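Long-range contact in arsenate Reductase (Corynebacterium glutamicum, PDB 3T38), which probably reduces arsenate to arsenite in a thioredoxin-dependent reaction, using a fold shared with low molecular weight tyrosine phosphatases: residues S117-E122 with P143-D148. Sequence-based numbering, arbitrary orientation.
Sequences SLPASE and PKPLTD
P119 and P143 meet ring to ring through their CB atoms, 4.0 Å apart, where 119-122 and 143-145 run in nearly opposite directions, 162° apart. A second apolar pair sets P119 CG 4.0 Å from P145 CB. The remaining contacts are van der Waals packing of proline rings on backbone. P119 directs its ring at 143-148 and lays CG on the peptide link between K144 and P145, 3.4 Å from P145 N. P143 answers from the other segment: its CB approaches A120 O at 3.3 Å, while CG reaches E122 C at 3.4 Å and CD lies 3.7 Å from E122 CA, so that all three lie against the 120-122 backbone. No hydrogen bond joins the segments directly. Instead, the backbones of K144 and L146 are hydrogen-bonded to G116, tying 143-148 to the C-terminal end of strand 111-116; A120 pairs likewise with H90, and K144 N with the N91 side chain. CB of K144 points away from 117-122, and NZ is hydrogen-bonded to the carbonyls of F142 and S114. The contact thus packs the loop after strand 111-116, outermost in this chain's sheet, against the one entering helix 148-153, beside the loop following strand 83-88, the position of the phosphate-binding loop in the low molecular weight tyrosine phosphatase fold.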
loop_
_atom_site.group_PDB
_atom_site.type_symbol
_atom_site.label_atom_id
_atom_site.label_comp_id
_atom_site.label_asym_id
_atom_site.label_seq_id
_atom_site.Cartn_x
_atom_site.Cartn_y
_atom_site.Cartn_z
ATOM N N SER A 117 -6.752 -6.519 -3.233
ATOM C CA SER A 117 -6.727 -5.200 -3.848
ATOM C C SER A 117 -7.316 -4.165 -2.852
ATOM O O SER A 117 -6.919 -2.995 -2.851
ATOM C CB SER A 117 -7.482 -5.201 -5.191
ATOM O OG SER A 117 -8.855 -5.498 -5.025
ATOM N N LEU A 118 -8.334 -4.560 -2.090
ATOM C CA LEU A 118 -9.011 -3.596 -1.214
ATOM C C LEU A 118 -9.293 -4.282 0.152
ATOM O O LEU A 118 -10.449 -4.647 0.486
ATOM C CB LEU A 118 -10.324 -3.133 -1.860
ATOM C CG LEU A 118 -10.329 -2.568 -3.287
ATOM C CD1 LEU A 118 -11.853 -2.370 -3.854
ATOM C CD2 LEU A 118 -9.491 -1.241 -3.467
ATOM N N PRO A 119 -8.236 -4.490 0.934
ATOM C CA PRO A 119 -8.399 -5.297 2.151
ATOM C C PRO A 119 -9.538 -4.876 3.051
ATOM O O PRO A 119 -9.709 -3.718 3.334
ATOM C CB PRO A 119 -7.066 -5.092 2.888
ATOM C CG PRO A 119 -6.055 -4.786 1.774
ATOM C CD PRO A 119 -6.855 -3.971 0.750
ATOM N N ALA A 120 -10.270 -5.837 3.587
ATOM C CA ALA A 120 -11.127 -5.590 4.727
ATOM C C ALA A 120 -10.265 -5.400 5.985
ATOM O O ALA A 120 -9.026 -5.476 5.939
ATOM C CB ALA A 120 -12.104 -6.758 4.918
ATOM N N SER A 121 -10.930 -5.165 7.112
ATOM C CA SER A 121 -10.224 -4.938 8.341
ATOM C C SER A 121 -9.899 -6.228 9.045
ATOM O O SER A 121 -8.969 -6.265 9.849
ATOM C CB SER A 121 -11.015 -4.017 9.260
ATOM O OG SER A 121 -12.180 -4.656 9.663
ATOM N N GLU A 122 -10.637 -7.286 8.716
ATOM C CA GLU A 122 -10.446 -8.614 9.309
ATOM C C GLU A 122 -10.978 -9.718 8.391
ATOM O O GLU A 122 -11.781 -9.477 7.486
ATOM C CB GLU A 122 -11.124 -8.727 10.684
ATOM C CG GLU A 122 -10.560 -7.826 11.807
ATOM C CD GLU A 122 -11.150 -8.190 13.173
ATOM O OE1 GLU A 122 -11.904 -9.191 13.239
ATOM O OE2 GLU A 122 -10.885 -7.491 14.187
ATOM N N PRO A 143 -6.111 -9.611 6.689
ATOM C CA PRO A 143 -6.155 -9.083 5.298
ATOM C C PRO A 143 -5.043 -8.105 5.085
ATOM O O PRO A 143 -4.688 -7.381 6.016
ATOM C CB PRO A 143 -7.494 -8.335 5.241
ATOM C CG PRO A 143 -8.269 -8.827 6.503
ATOM C CD PRO A 143 -7.196 -9.083 7.517
ATOM N N LYS A 144 -4.489 -8.053 3.880
ATOM C CA LYS A 144 -3.306 -7.181 3.645
ATOM C C LYS A 144 -3.345 -6.805 2.186
ATOM O O LYS A 144 -3.807 -7.610 1.377
ATOM C CB LYS A 144 -2.018 -7.910 3.975
ATOM C CG LYS A 144 -1.704 -9.213 3.142
ATOM C CD LYS A 144 -0.713 -10.191 3.903
ATOM C CE LYS A 144 -1.484 -11.181 4.861
ATOM N NZ LYS A 144 -2.573 -11.857 4.044
ATOM N N PRO A 145 -2.811 -5.622 1.830
ATOM C CA PRO A 145 -2.835 -5.316 0.395
ATOM C C PRO A 145 -1.803 -6.064 -0.411
ATOM O O PRO A 145 -0.674 -6.343 0.059
ATOM C CB PRO A 145 -2.469 -3.827 0.336
ATOM C CG PRO A 145 -1.478 -3.609 1.535
ATOM C CD PRO A 145 -1.944 -4.695 2.610
ATOM N N LEU A 146 -2.151 -6.298 -1.674
ATOM C CA LEU A 146 -1.178 -6.744 -2.664
ATOM C C LEU A 146 0.055 -5.847 -2.737
ATOM O O LEU A 146 -0.053 -4.636 -2.805
ATOM C CB LEU A 146 -1.843 -6.769 -4.037
ATOM C CG LEU A 146 -1.028 -7.430 -5.134
ATOM C CD1 LEU A 146 -0.645 -8.939 -4.732
ATOM C CD2 LEU A 146 -1.946 -7.286 -6.395
ATOM N N THR A 147 1.218 -6.443 -2.761
ATOM C CA THR A 147 2.465 -5.663 -2.888
ATOM C C THR A 147 3.326 -6.381 -3.944
ATOM O O THR A 147 3.109 -7.535 -4.271
ATOM C CB THR A 147 3.233 -5.586 -1.571
ATOM O OG1 THR A 147 3.494 -6.915 -1.106
ATOM C CG2 THR A 147 2.461 -4.747 -0.451
ATOM N N ASP A 148 4.256 -5.661 -4.520
ATOM C CA ASP A 148 5.009 -6.147 -5.659
ATOM C C ASP A 148 5.994 -7.209 -5.224
ATOM O O ASP A 148 6.176 -8.175 -5.936
ATOM C CB ASP A 148 5.812 -4.975 -6.288
ATOM C CG ASP A 148 6.432 -5.342 -7.625
ATOM O OD1 ASP A 148 5.653 -5.550 -8.590
ATOM O OD2 ASP A 148 7.672 -5.369 -7.698
#